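Local coordinates for protein glutamate receptor 1 (Adineta vaga, PDB 4IO2) that binds glutamate in the cleft of its two-lobed ligand-binding domain and, as in its receptor family, probably gates an ion channel in the membrane, at residues P19-A24 and Y40-I45; V96-S101 and G208-K213; Y130-I135 and I173-F178; T188-C193 and F242-C247. All coordinates share one frame; numbering follows the deposited sequence. Where two conformers were deposited one is given.

Contact 1: P19-A24 and Y40-I45; sequences PFTIVA and YVLDLI
The rings of Phe20 and Tyr40 make a T-shaped pair: the phenyl turns its edge to one face of the phenol, the planes stand 76° apart and the centroids lie 5.2 Å from each other. Phe20 CD1 and CE1 do the touching, CD1 coming within 3.6 Å of Tyr40 CD1. Tyr40 sets its CG anti to the backbone N (chi1 174°), and the two side chains run alongside each other, pointing the same way. Behind the rings the backbone fixes the start of helix 40-52. Pro19 O accepts from Tyr40 N at 3.1 Å, and Phe20 O takes Val41 N at 2.8 Å on a lone pair in the carbonyl plane, so two amides of the first helical turn are satisfied by the chain leading into strand 22-25. That chain carries a classic beta bulge, with Phe20 and Thr21 both facing Ser17. An alanine in place of Tyr40 would remove the face on which the Phe20 edge rests and would probably loosen that ring, which also packs on the glutamate-binding residue Asp85. Obliquely across from Val41, Thr21 sets OG1 3.3 Å from Val41 CB, a close contact with an apolar carbon.

Contact 2: V96-S101 and G208-K213; sequences VAFSNS and GIVTPK
Ser99 OG is held from two sides: it accepts Ile209 N at 2.9 Å and donates to Asn100 O at 2.8 Å. The hydroxyl reaches both because chi1 of 75° puts OG between the backbone N and the carbonyl carbon, turned to the facing chain. The backbone of the same residue adds a third bond, Ser99 N to Ile209 O at 2.8 Å and in the carbonyl plane, so Ser99 and Ile209 are joined twice, once through a side chain. Farther along, the pairing is regular antiparallel sheet. Ala97 and Thr211 form a hydrogen-bonded pair, and the bond from Thr211 N to Ala97 O is almost straight at 174°, although its donor stands above the carbonyl plane. Phe98 and Val210 form the adjoining non-hydrogen-bonded pair. Their side chains lie alongside on one face of the sheet, where Phe98 CE2 meets Val210 CG2 at 3.8 Å. The other methyl, Val210 CG1, meets Val96 CG2 at 3.7 Å, and helix 67-75 packs on both valines. Lys213 lays its CG against the Val96 backbone, while its NZ bonds Glu94 O. Phe98 also lies close to Arg92, which binds glutamate. The chemistry implies a strand pairing whose polar grip continues past its regular part, the Ser99 hydroxyl taking the place of a main-chain carbonyl as acceptor for Ile209 N.

Contact 3: Y130-I135 and I173-F178; sequences YNRIGI and IIDVSF
One salt bridge, a set of hydrogen bonds to the main chain and two apolar contacts join residues 130-135 to 173-178. In the ionic part, Arg132 grips Asp175 side-on: NE gives to OD2 and NH2 to OD1, both at 2.9 Å. Each oxygen lies in the guanidinium plane but is met from above the carboxylate plane, the two groups being turned 55° apart. A bend at chi3 (58°) brings the guanidinium round to this position. Arg132 NH2 also bonds Gly172 O, and Asp175 OD1 has a second cation in Arg112. Among the main-chain bonds, Arg132 O receives Asp175 N at 2.9 Å and, weakly, Val176 N. Gly134 N meets Val176 O nearly along the C=O axis. The Ser177 side chain adds a bond, OG to Gly134 O at 2.6 Å, from above the carbonyl plane. A water donates to both Asn131 O and Ile173 O. Apolar contact comes from Ile133 CG1 on Val176 CG2 at 3.8 Å and from a CH-pi contact, Ile135 CD1 over the face of the Phe178 ring. Gly134 leaves room for Ile174 CD1, which lies 3.8 Å from its CA. Together they lay strand 134-136 beside strand 177-180, each running on to a glutamate-binding residue, Arg136 and Asp180. A leucine replacing Arg132 would lose both charged bonds and would probably leave Asp175 leaning on Arg112. With two arginines bonded to its carboxylate, both of them at OD1, Asp175 is likely to stay ionised.

Contact 4: T188-C193 and F242-C247; sequences TNNIYC and FQTKAC
A disulfide pins the tail after helix 233-242 to the loop that follows helix 181-190, the Cys193-Cys247 bridge of this glutamate receptor ligand-binding domain. Beside it, Asn190 works as a side-chain clamp on the tail. Its CB leads to a CG anti to the carbonyl carbon (chi1 -69°), which carries the amide to the chain opposite. At one tip OD1 accepts Ala246 N at 2.9 Å, the donor standing well above the amide C=O plane, and the same oxygen lies 3.2 Å from Thr244 CG2. At the other tip ND2 gives to Thr244 O at 2.9 Å, with that oxygen close to the amide plane; ND2 also bonds Tyr186 O, one helical turn back. Donor and acceptor ends of one amide thus hold the tail on both sides of Lys245, at Thr244 O and at Ala246 N, which fixes the rotation of the group. The backbone adds Cys247 N to Asn189 O at 2.9 Å, at 164°. Asn189 runs alongside Lys245, its CB 3.8 Å from Lys245 CG, and a water links Asn189 ND2 to Thr244 O, so that this carbonyl receives both the water and the Asn190 amide. Both cysteines set SG anti to the carbonyl carbon, beside the backbone N, and Cys193 SG joins Cys247 SG at 2.0 Å with a chi3 of -84°.

From the N terminus, contact 1 closes a short loop of 15 residues, tying the chain before strand 22-25 to the start of helix 40-52. Contact 2 opens next and closes only after 106 residues, pairing strand 97-98 with strand 200-211. Contact 3 nests inside that loop, on the opposite side of the chain's centre, with its nearest atoms about 17 Å away; both reach the same five-stranded sheet. Contact 4 opens inside contact 2 and closes beyond it, so these two cross, and it brings the C-terminal tail to helix 181-190, which directly follows strand 177-180. Contacts 1 and 4 touch where Phe242 packs on Pro19, Phe20 and Tyr40.

Contact 1: P19-A24 and Y40-I45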
loop_
_atom_site.group_PDB
_atom_site.type_symbol
_atom_site.label_atom_id
_atom_site.label_comp_id
_atom_site.label_asym_id
_atom_site.label_seq_id
_atom_site.Cartn_x
_atom_site.Cartn_y
_atom_site.Cartn_z
ATOM N N PRO A 19 8.684 -10.385 -14.834
ATOM C CA PRO A 19 8.941 -9.408 -15.902
ATOM C C PRO A 19 9.228 -7.991 -15.363
ATOM O O PRO A 19 9.052 -7.011 -16.091
ATOM C CB PRO A 19 7.631 -9.453 -16.674
ATOM C CG PRO A 19 6.616 -9.469 -15.518
ATOM C CD PRO A 19 7.259 -10.345 -14.450
ATOM N N PHE A 20 9.663 -7.888 -14.104
ATOM C CA PHE A 20 10.128 -6.625 -13.539
ATOM C C PHE A 20 11.436 -6.197 -14.180
ATOM O O PHE A 20 11.530 -5.064 -14.713
ATOM C CB PHE A 20 10.286 -6.744 -12.025
ATOM C CG PHE A 20 8.981 -6.594 -11.246
ATOM C CD1 PHE A 20 8.326 -5.380 -11.230
ATOM C CD2 PHE A 20 8.402 -7.668 -10.605
ATOM C CE1 PHE A 20 7.132 -5.224 -10.511
ATOM C CE2 PHE A 20 7.209 -7.542 -9.886
ATOM C CZ PHE A 20 6.584 -6.315 -9.850
ATOM N N THR A 21 12.447 -7.073 -14.122
ATOM C CA THR A 21 13.752 -6.822 -14.666
ATOM C C THR A 21 14.173 -8.089 -15.385
ATOM O O THR A 21 14.446 -9.114 -14.771
ATOM C CB THR A 21 14.786 -6.400 -13.575
ATOM O OG1 THR A 21 14.366 -5.136 -13.053
ATOM C CG2 THR A 21 16.190 -6.283 -14.138
ATOM N N ILE A 22 14.190 -7.982 -16.709
ATOM C CA ILE A 22 14.432 -9.103 -17.598
ATOM C C ILE A 22 15.813 -8.930 -18.206
ATOM O O ILE A 22 16.094 -7.899 -18.793
ATOM C CB ILE A 22 13.417 -9.113 -18.737
ATOM C CG1 ILE A 22 11.982 -9.164 -18.173
ATOM C CG2 ILE A 22 13.679 -10.308 -19.659
ATOM C CD1 ILE A 22 10.891 -8.769 -19.209
ATOM N N VAL A 23 16.675 -9.924 -18.029
ATOM C CA VAL A 23 18.078 -9.849 -18.429
ATOM C C VAL A 23 18.271 -10.724 -19.668
ATOM O O VAL A 23 17.966 -11.922 -19.636
ATOM C CB VAL A 23 18.982 -10.323 -17.262
ATOM C CG1 VAL A 23 20.475 -10.328 -17.663
ATOM C CG2 VAL A 23 18.723 -9.466 -16.023
ATOM N N ALA A 24 18.773 -10.132 -20.746
ATOM C CA ALA A 24 19.132 -10.867 -21.951
ATOM C C ALA A 24 20.604 -10.689 -22.311
ATOM O O ALA A 24 21.144 -9.593 -22.206
ATOM C CB ALA A 24 18.276 -10.374 -23.119
ATOM N N TYR A 40 9.136 -3.944 -16.514
ATOM C CA TYR A 40 8.425 -2.941 -15.741
ATOM C C TYR A 40 9.391 -1.952 -15.067
ATOM O O TYR A 40 9.144 -0.749 -15.098
ATOM C CB TYR A 40 7.566 -3.677 -14.690
ATOM C CG TYR A 40 6.827 -2.834 -13.674
ATOM C CD1 TYR A 40 7.499 -2.155 -12.668
ATOM C CD2 TYR A 40 5.458 -2.723 -13.715
ATOM C CE1 TYR A 40 6.817 -1.449 -11.720
ATOM C CE2 TYR A 40 4.770 -1.979 -12.786
ATOM C CZ TYR A 40 5.473 -1.338 -11.779
ATOM O OH TYR A 40 4.801 -0.591 -10.831
ATOM N N VAL A 41 10.444 -2.460 -14.436
ATOM C CA VAL A 41 11.359 -1.588 -13.702
ATOM C C VAL A 41 12.053 -0.617 -14.629
ATOM O O VAL A 41 12.229 0.565 -14.294
ATOM C CB VAL A 41 12.397 -2.430 -12.917
ATOM C CG1 VAL A 41 13.596 -1.640 -12.438
ATOM C CG2 VAL A 41 11.674 -3.146 -11.784
ATOM N N LEU A 42 12.521 -1.099 -15.762
ATOM C CA LEU A 42 13.246 -0.237 -16.708
ATOM C C LEU A 42 12.305 0.834 -17.260
ATOM O O LEU A 42 12.687 2.004 -17.407
ATOM C CB LEU A 42 13.843 -1.076 -17.831
ATOM C CG LEU A 42 15.100 -1.899 -17.476
ATOM C CD1 LEU A 42 16.293 -1.010 -17.082
ATOM C CD2 LEU A 42 14.858 -2.953 -16.373
ATOM N N ASP A 43 11.049 0.462 -17.527
ATOM C CA ASP A 43 10.097 1.455 -17.997
ATOM C C ASP A 43 9.786 2.483 -16.889
ATOM O O ASP A 43 9.627 3.692 -17.147
ATOM C CB ASP A 43 8.770 0.819 -18.472
ATOM C CG ASP A 43 8.889 0.040 -19.745
ATOM O OD1 ASP A 43 9.951 0.033 -20.409
ATOM O OD2 ASP A 43 7.824 -0.514 -20.144
ATOM N N LEU A 44 9.656 2.009 -15.659
ATOM C CA LEU A 44 9.403 2.905 -14.530
ATOM C C LEU A 44 10.562 3.920 -14.373
ATOM O O LEU A 44 10.322 5.113 -14.154
ATOM C CB LEU A 44 9.203 2.083 -13.240
ATOM C CG LEU A 44 9.043 2.911 -11.972
ATOM C CD1 LEU A 44 7.873 3.903 -12.056
ATOM C CD2 LEU A 44 8.923 2.005 -10.784
ATOM N N ILE A 45 11.816 3.458 -14.472
ATOM C CA ILE A 45 12.955 4.355 -14.380
ATOM C C ILE A 45 12.841 5.450 -15.453
ATOM O O ILE A 45 13.109 6.603 -15.184
ATOM C CB ILE A 45 14.276 3.565 -14.536
ATOM C CG1 ILE A 45 14.524 2.732 -13.274
ATOM C CG2 ILE A 45 15.453 4.477 -14.804
ATOM C CD1 ILE A 45 15.568 1.596 -13.451
#

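Contact 2: V96-S101 and G208-K213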
loop_
_atom_site.group_PDB
_atom_site.type_symbol
_atom_site.label_atom_id
_atom_site.label_comp_id
_atom_site.label_asym_id
_atom_site.label_seq_id
_atom_site.Cartn_x
_atom_site.Cartn_y
_atom_site.Cartn_z
ATOM N N VAL A 96 17.423 0.971 6.040
ATOM C CA VAL A 96 17.187 1.792 4.858
ATOM C C VAL A 96 15.822 2.434 4.994
ATOM O O VAL A 96 14.968 1.987 5.798
ATOM C CB VAL A 96 17.214 0.971 3.548
ATOM C CG1 VAL A 96 18.604 0.366 3.289
ATOM C CG2 VAL A 96 16.141 -0.121 3.504
ATOM N N ALA A 97 15.563 3.446 4.166
ATOM C CA ALA A 97 14.197 3.956 4.000
ATOM C C ALA A 97 13.571 3.406 2.732
ATOM O O ALA A 97 14.242 2.840 1.867
ATOM C CB ALA A 97 14.147 5.506 4.054
ATOM N N PHE A 98 12.250 3.562 2.632
ATOM C CA PHE A 98 11.545 3.177 1.431
ATOM C C PHE A 98 10.690 4.325 0.962
ATOM O O PHE A 98 10.088 5.038 1.758
ATOM C CB PHE A 98 10.663 1.959 1.687
ATOM C CG PHE A 98 11.411 0.685 1.943
ATOM C CD1 PHE A 98 11.752 0.306 3.227
ATOM C CD2 PHE A 98 11.719 -0.165 0.899
ATOM C CE1 PHE A 98 12.368 -0.903 3.461
ATOM C CE2 PHE A 98 12.313 -1.363 1.125
ATOM C CZ PHE A 98 12.670 -1.731 2.396
ATOM N N SER A 99 10.589 4.464 -0.341
ATOM C CA SER A 99 9.648 5.377 -0.951
ATOM C C SER A 99 8.215 4.953 -0.679
ATOM O O SER A 99 7.938 3.854 -0.241
ATOM C CB SER A 99 9.860 5.416 -2.469
ATOM O OG SER A 99 9.349 4.259 -3.125
ATOM N N ASN A 100 7.279 5.833 -0.995
ATOM C CA ASN A 100 5.886 5.443 -1.041
ATOM C C ASN A 100 5.794 4.264 -1.989
ATOM O O ASN A 100 6.579 4.120 -2.939
ATOM C CB ASN A 100 5.018 6.618 -1.506
ATOM C CG ASN A 100 4.993 7.723 -0.500
ATOM O OD1 ASN A 100 5.473 8.814 -0.752
ATOM N ND2 ASN A 100 4.447 7.439 0.675
ATOM N N SER A 101 4.828 3.399 -1.728
ATOM C CA SER A 101 4.716 2.134 -2.432
ATOM C C SER A 101 4.512 2.307 -3.933
ATOM O O SER A 101 3.734 3.192 -4.366
ATOM C CB SER A 101 3.519 1.370 -1.859
ATOM O OG SER A 101 3.043 0.325 -2.719
ATOM N N GLY A 208 8.522 -1.048 -2.372
ATOM C CA GLY A 208 8.961 0.339 -2.328
ATOM C C GLY A 208 10.324 0.451 -2.938
ATOM O O GLY A 208 11.091 -0.517 -2.971
ATOM N N ILE A 209 10.647 1.664 -3.374
ATOM C CA ILE A 209 12.009 1.971 -3.812
ATOM C C ILE A 209 12.881 2.147 -2.562
ATOM O O ILE A 209 12.519 2.871 -1.657
ATOM C CB ILE A 209 12.027 3.219 -4.722
ATOM C CG1 ILE A 209 11.263 2.877 -6.004
ATOM C CG2 ILE A 209 13.473 3.618 -5.025
ATOM C CD1 ILE A 209 11.180 4.039 -6.987
ATOM N N VAL A 210 14.012 1.463 -2.520
ATOM C CA VAL A 210 14.923 1.547 -1.396
ATOM C C VAL A 210 15.758 2.793 -1.539
ATOM O O VAL A 210 16.317 3.044 -2.599
ATOM C CB VAL A 210 15.858 0.314 -1.347
ATOM C CG1 VAL A 210 16.711 0.373 -0.097
ATOM C CG2 VAL A 210 15.093 -0.985 -1.399
ATOM N N THR A 211 15.884 3.551 -0.460
ATOM C CA THR A 211 16.718 4.754 -0.419
ATOM C C THR A 211 17.516 4.756 0.879
ATOM O O THR A 211 17.185 4.061 1.823
ATOM C CB THR A 211 15.895 6.067 -0.513
ATOM O OG1 THR A 211 15.307 6.378 0.739
ATOM C CG2 THR A 211 14.801 5.994 -1.552
ATOM N N PRO A 212 18.518 5.617 0.962
ATOM C CA PRO A 212 19.170 5.775 2.252
ATOM C C PRO A 212 18.205 6.311 3.295
ATOM O O PRO A 212 17.274 7.031 2.928
ATOM C CB PRO A 212 20.286 6.803 1.964
ATOM C CG PRO A 212 20.538 6.660 0.491
ATOM C CD PRO A 212 19.185 6.390 -0.101
ATOM N N LYS A 213 18.472 6.046 4.571
ATOM C CA LYS A 213 17.725 6.720 5.606
ATOM C C LYS A 213 18.020 8.216 5.566
ATOM O O LYS A 213 19.113 8.639 5.193
ATOM C CB LYS A 213 18.101 6.146 6.967
ATOM C CG LYS A 213 17.559 4.729 7.152
ATOM C CD LYS A 213 17.700 4.289 8.586
ATOM C CE LYS A 213 19.116 3.988 8.949
ATOM N NZ LYS A 213 19.184 3.526 10.380
#

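Contact 3: Y130-I135 and I173-F178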
loop_
_atom_site.group_PDB
_atom_site.type_symbol
_atom_site.label_atom_id
_atom_site.label_comp_id
_atom_site.label_asym_id
_atom_site.label_seq_id
_atom_site.Cartn_x
_atom_site.Cartn_y
_atom_site.Cartn_z
ATOM N N TYR A 130 8.661 -29.963 7.801
ATOM C CA TYR A 130 9.333 -28.677 7.590
ATOM C C TYR A 130 10.302 -28.710 6.420
ATOM O O TYR A 130 10.357 -27.735 5.636
ATOM C CB TYR A 130 10.102 -28.278 8.834
ATOM C CG TYR A 130 9.245 -28.092 10.067
ATOM C CD1 TYR A 130 8.239 -27.144 10.109
ATOM C CD2 TYR A 130 9.423 -28.912 11.181
ATOM C CE1 TYR A 130 7.467 -26.964 11.244
ATOM C CE2 TYR A 130 8.655 -28.738 12.333
ATOM C CZ TYR A 130 7.666 -27.760 12.341
ATOM O OH TYR A 130 6.880 -27.558 13.455
ATOM N N ASN A 131 11.075 -29.784 6.285
ATOM C CA ASN A 131 12.042 -29.881 5.195
ATOM C C ASN A 131 11.459 -30.117 3.790
ATOM O O ASN A 131 12.206 -30.241 2.790
ATOM C CB ASN A 131 13.045 -30.933 5.425
ATOM C CG ASN A 131 14.302 -30.698 4.631
ATOM O OD1 ASN A 131 14.821 -29.608 4.580
ATOM N ND2 ASN A 131 14.841 -31.744 4.111
ATOM N N ARG A 132 10.130 -30.243 3.708
ATOM C CA ARG A 132 9.506 -30.217 2.395
ATOM C C ARG A 132 8.863 -28.884 2.030
ATOM O O ARG A 132 8.216 -28.755 0.980
ATOM C CB ARG A 132 8.547 -31.386 2.270
ATOM C CG ARG A 132 9.346 -32.729 2.356
ATOM C CD ARG A 132 8.682 -34.002 1.842
ATOM N NE ARG A 132 8.296 -33.860 0.437
ATOM C CZ ARG A 132 9.047 -34.140 -0.632
ATOM N NH1 ARG A 132 10.257 -34.621 -0.545
ATOM N NH2 ARG A 132 8.552 -33.886 -1.834
ATOM N N ILE A 133 9.087 -27.903 2.906
ATOM C CA ILE A 133 8.791 -26.517 2.564
ATOM C C ILE A 133 10.082 -25.774 2.137
ATOM O O ILE A 133 10.948 -25.562 2.958
ATOM C CB ILE A 133 8.122 -25.833 3.773
ATOM C CG1 ILE A 133 6.893 -26.637 4.250
ATOM C CG2 ILE A 133 7.765 -24.368 3.431
ATOM C CD1 ILE A 133 6.404 -26.198 5.591
ATOM N N GLY A 134 10.231 -25.421 0.851
ATOM C CA GLY A 134 11.422 -24.712 0.377
ATOM C C GLY A 134 11.247 -23.203 0.525
ATOM O O GLY A 134 10.181 -22.667 0.261
ATOM N N ILE A 135 12.281 -22.547 1.036
ATOM C CA ILE A 135 12.262 -21.107 1.210
ATOM C C ILE A 135 13.548 -20.488 0.658
ATOM O O ILE A 135 14.630 -20.888 1.003
ATOM C CB ILE A 135 12.090 -20.727 2.703
ATOM C CG1 ILE A 135 10.736 -21.206 3.286
ATOM C CG2 ILE A 135 12.288 -19.191 2.895
ATOM C CD1 ILE A 135 9.520 -20.482 2.866
ATOM N N ILE A 173 11.617 -32.713 -4.609
ATOM C CA ILE A 173 12.429 -32.561 -3.411
ATOM C C ILE A 173 11.668 -31.755 -2.358
ATOM O O ILE A 173 11.821 -31.975 -1.158
ATOM C CB ILE A 173 13.724 -31.816 -3.725
ATOM C CG1 ILE A 173 14.579 -32.640 -4.679
ATOM C CG2 ILE A 173 14.514 -31.526 -2.462
ATOM C CD1 ILE A 173 15.704 -31.865 -5.318
ATOM N N ILE A 174 10.898 -30.771 -2.809
ATOM C CA ILE A 174 9.988 -30.070 -1.912
ATOM C C ILE A 174 8.569 -30.150 -2.446
ATOM O O ILE A 174 8.350 -30.441 -3.641
ATOM C CB ILE A 174 10.418 -28.573 -1.743
ATOM C CG1 ILE A 174 10.509 -27.871 -3.114
ATOM C CG2 ILE A 174 11.742 -28.528 -1.003
ATOM C CD1 ILE A 174 10.897 -26.347 -3.002
ATOM N N ASP A 175 7.600 -29.911 -1.583
ATOM C CA ASP A 175 6.195 -29.907 -2.011
ATOM C C ASP A 175 5.647 -28.511 -2.215
ATOM O O ASP A 175 4.701 -28.346 -2.984
ATOM C CB ASP A 175 5.330 -30.658 -0.986
ATOM C CG ASP A 175 5.645 -32.145 -0.920
ATOM O OD1 ASP A 175 5.887 -32.746 -1.994
ATOM O OD2 ASP A 175 5.727 -32.634 0.231
ATOM N N VAL A 176 6.196 -27.505 -1.516
ATOM C CA VAL A 176 5.692 -26.141 -1.622
ATOM C C VAL A 176 6.848 -25.170 -1.481
ATOM O O VAL A 176 7.888 -25.471 -0.896
ATOM C CB VAL A 176 4.632 -25.802 -0.553
ATOM C CG1 VAL A 176 3.389 -26.646 -0.694
ATOM C CG2 VAL A 176 5.231 -25.960 0.859
ATOM N N SER A 177 6.656 -23.969 -2.022
ATOM C CA SER A 177 7.438 -22.798 -1.604
ATOM C C SER A 177 6.490 -21.599 -1.557
ATOM O O SER A 177 5.269 -21.759 -1.742
ATOM C CB SER A 177 8.599 -22.553 -2.566
ATOM O OG SER A 177 9.497 -21.557 -2.046
ATOM N N PHE A 178 7.031 -20.404 -1.240
ATOM C CA PHE A 178 6.257 -19.163 -1.202
ATOM C C PHE A 178 6.815 -18.265 -2.295
ATOM O O PHE A 178 8.026 -18.282 -2.576
ATOM C CB PHE A 178 6.495 -18.398 0.112
ATOM C CG PHE A 178 6.076 -19.106 1.380
ATOM C CD1 PHE A 178 5.195 -20.165 1.359
ATOM C CD2 PHE A 178 6.576 -18.679 2.608
ATOM C CE1 PHE A 178 4.827 -20.791 2.533
ATOM C CE2 PHE A 178 6.191 -19.277 3.778
ATOM C CZ PHE A 178 5.322 -20.346 3.735
HETATM O O HOH W 1 12.984 -32.275 1.380
#

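Contact 4: T188-C193 and F242-C247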
loop_
_atom_site.group_PDB
_atom_site.type_symbol
_atom_site.label_atom_id
_atom_site.label_comp_id
_atom_site.label_asym_id
_atom_site.label_seq_id
_atom_site.Cartn_x
_atom_site.Cartn_y
_atom_site.Cartn_z
ATOM N N THR A 188 3.839 -18.918 -13.517
ATOM C CA THR A 188 2.973 -20.101 -13.667
ATOM C C THR A 188 2.011 -19.971 -14.855
ATOM O O THR A 188 1.529 -20.987 -15.359
ATOM C CB THR A 188 2.170 -20.430 -12.364
ATOM O OG1 THR A 188 1.349 -19.322 -11.963
ATOM C CG2 THR A 188 3.138 -20.811 -11.228
ATOM N N ASN A 189 1.741 -18.744 -15.311
ATOM C CA ASN A 189 0.874 -18.563 -16.491
ATOM C C ASN A 189 1.637 -18.478 -17.805
ATOM O O ASN A 189 1.039 -18.580 -18.872
ATOM C CB ASN A 189 -0.023 -17.339 -16.352
ATOM C CG ASN A 189 -1.093 -17.507 -15.309
ATOM O OD1 ASN A 189 -1.446 -18.626 -14.951
ATOM N ND2 ASN A 189 -1.609 -16.395 -14.803
ATOM N N ASN A 190 2.958 -18.392 -17.761
ATOM C CA ASN A 190 3.717 -18.187 -18.999
ATOM C C ASN A 190 4.941 -19.041 -19.210
ATOM O O ASN A 190 5.389 -19.168 -20.337
ATOM C CB ASN A 190 4.167 -16.721 -19.052
ATOM C CG ASN A 190 3.014 -15.775 -19.246
ATOM O OD1 ASN A 190 2.498 -15.648 -20.362
ATOM N ND2 ASN A 190 2.570 -15.126 -18.164
ATOM N N ILE A 191 5.516 -19.599 -18.148
ATOM C CA ILE A 191 6.815 -20.281 -18.269
ATOM C C ILE A 191 6.773 -21.691 -17.741
ATOM O O ILE A 191 7.190 -22.599 -18.446
ATOM C CB ILE A 191 7.949 -19.488 -17.603
ATOM C CG1 ILE A 191 8.050 -18.123 -18.311
ATOM C CG2 ILE A 191 9.266 -20.265 -17.651
ATOM C CD1 ILE A 191 8.817 -17.157 -17.534
ATOM N N TYR A 192 6.279 -21.859 -16.517
ATOM C CA TYR A 192 6.155 -23.168 -15.878
ATOM C C TYR A 192 4.708 -23.592 -15.770
ATOM O O TYR A 192 4.079 -23.432 -14.720
ATOM C CB TYR A 192 6.813 -23.164 -14.498
ATOM C CG TYR A 192 8.304 -23.083 -14.578
ATOM C CD1 TYR A 192 9.064 -24.210 -14.735
ATOM C CD2 TYR A 192 8.955 -21.871 -14.493
ATOM C CE1 TYR A 192 10.431 -24.131 -14.808
ATOM C CE2 TYR A 192 10.320 -21.791 -14.563
ATOM C CZ TYR A 192 11.042 -22.918 -14.743
ATOM O OH TYR A 192 12.403 -22.844 -14.828
ATOM N N CYS A 193 4.202 -24.150 -16.871
ATOM C CA CYS A 193 2.797 -24.440 -17.006
ATOM C C CYS A 193 2.350 -25.596 -16.100
ATOM O O CYS A 193 1.154 -25.769 -15.886
ATOM C CB CYS A 193 2.484 -24.733 -18.481
ATOM S SG CYS A 193 2.920 -23.357 -19.624
ATOM N N PHE A 242 2.333 -7.623 -17.121
ATOM C CA PHE A 242 1.803 -8.771 -16.368
ATOM C C PHE A 242 0.529 -9.377 -16.928
ATOM O O PHE A 242 0.179 -10.505 -16.572
ATOM C CB PHE A 242 1.565 -8.407 -14.903
ATOM C CG PHE A 242 2.851 -8.180 -14.126
ATOM C CD1 PHE A 242 3.487 -6.939 -14.173
ATOM C CD2 PHE A 242 3.444 -9.213 -13.411
ATOM C CE1 PHE A 242 4.681 -6.739 -13.458
ATOM C CE2 PHE A 242 4.634 -9.014 -12.689
ATOM C CZ PHE A 242 5.248 -7.773 -12.747
ATOM N N GLN A 243 -0.148 -8.727 -17.863
ATOM C CA GLN A 243 -1.385 -9.336 -18.414
ATOM C C GLN A 243 -1.264 -10.660 -19.218
ATOM O O GLN A 243 -2.215 -11.389 -19.405
ATOM C CB GLN A 243 -2.216 -8.310 -19.161
ATOM C CG GLN A 243 -3.200 -7.639 -18.228
ATOM C CD GLN A 243 -4.456 -7.079 -18.936
ATOM O OE1 GLN A 243 -4.549 -7.040 -20.178
ATOM N NE2 GLN A 243 -5.423 -6.643 -18.135
ATOM N N THR A 244 -0.090 -11.007 -19.647
ATOM C CA THR A 244 0.067 -12.116 -20.556
ATOM C C THR A 244 -0.220 -13.477 -19.898
ATOM O O THR A 244 0.087 -13.685 -18.731
ATOM C CB THR A 244 1.555 -12.093 -21.021
ATOM O OG1 THR A 244 1.918 -10.739 -21.390
ATOM C CG2 THR A 244 1.799 -13.113 -22.224
ATOM N N LYS A 245 -0.767 -14.411 -20.676
ATOM C CA LYS A 245 -0.990 -15.782 -20.235
ATOM C C LYS A 245 -0.806 -16.735 -21.413
ATOM O O LYS A 245 -1.747 -16.974 -22.166
ATOM C CB LYS A 245 -2.400 -15.900 -19.670
ATOM C CG LYS A 245 -2.761 -17.191 -19.041
ATOM C CD LYS A 245 -4.039 -16.986 -18.201
ATOM C CE LYS A 245 -4.111 -15.577 -17.584
ATOM N NZ LYS A 245 -5.229 -15.431 -16.608
ATOM N N ALA A 246 0.417 -17.254 -21.558
ATOM C CA ALA A 246 0.805 -18.126 -22.686
ATOM C C ALA A 246 0.407 -19.576 -22.495
ATOM O O ALA A 246 0.217 -20.311 -23.471
ATOM C CB ALA A 246 2.343 -18.060 -22.880
ATOM N N CYS A 247 0.351 -20.046 -21.261
ATOM C CA CYS A 247 0.122 -21.468 -20.997
ATOM C C CYS A 247 -1.289 -21.820 -21.414
ATOM O O CYS A 247 -2.198 -21.008 -21.264
ATOM C CB CYS A 247 0.322 -21.790 -19.509
ATOM S SG CYS A 247 2.039 -21.695 -18.851
HETATM O O HOH W 2 -0.596 -13.915 -16.029
#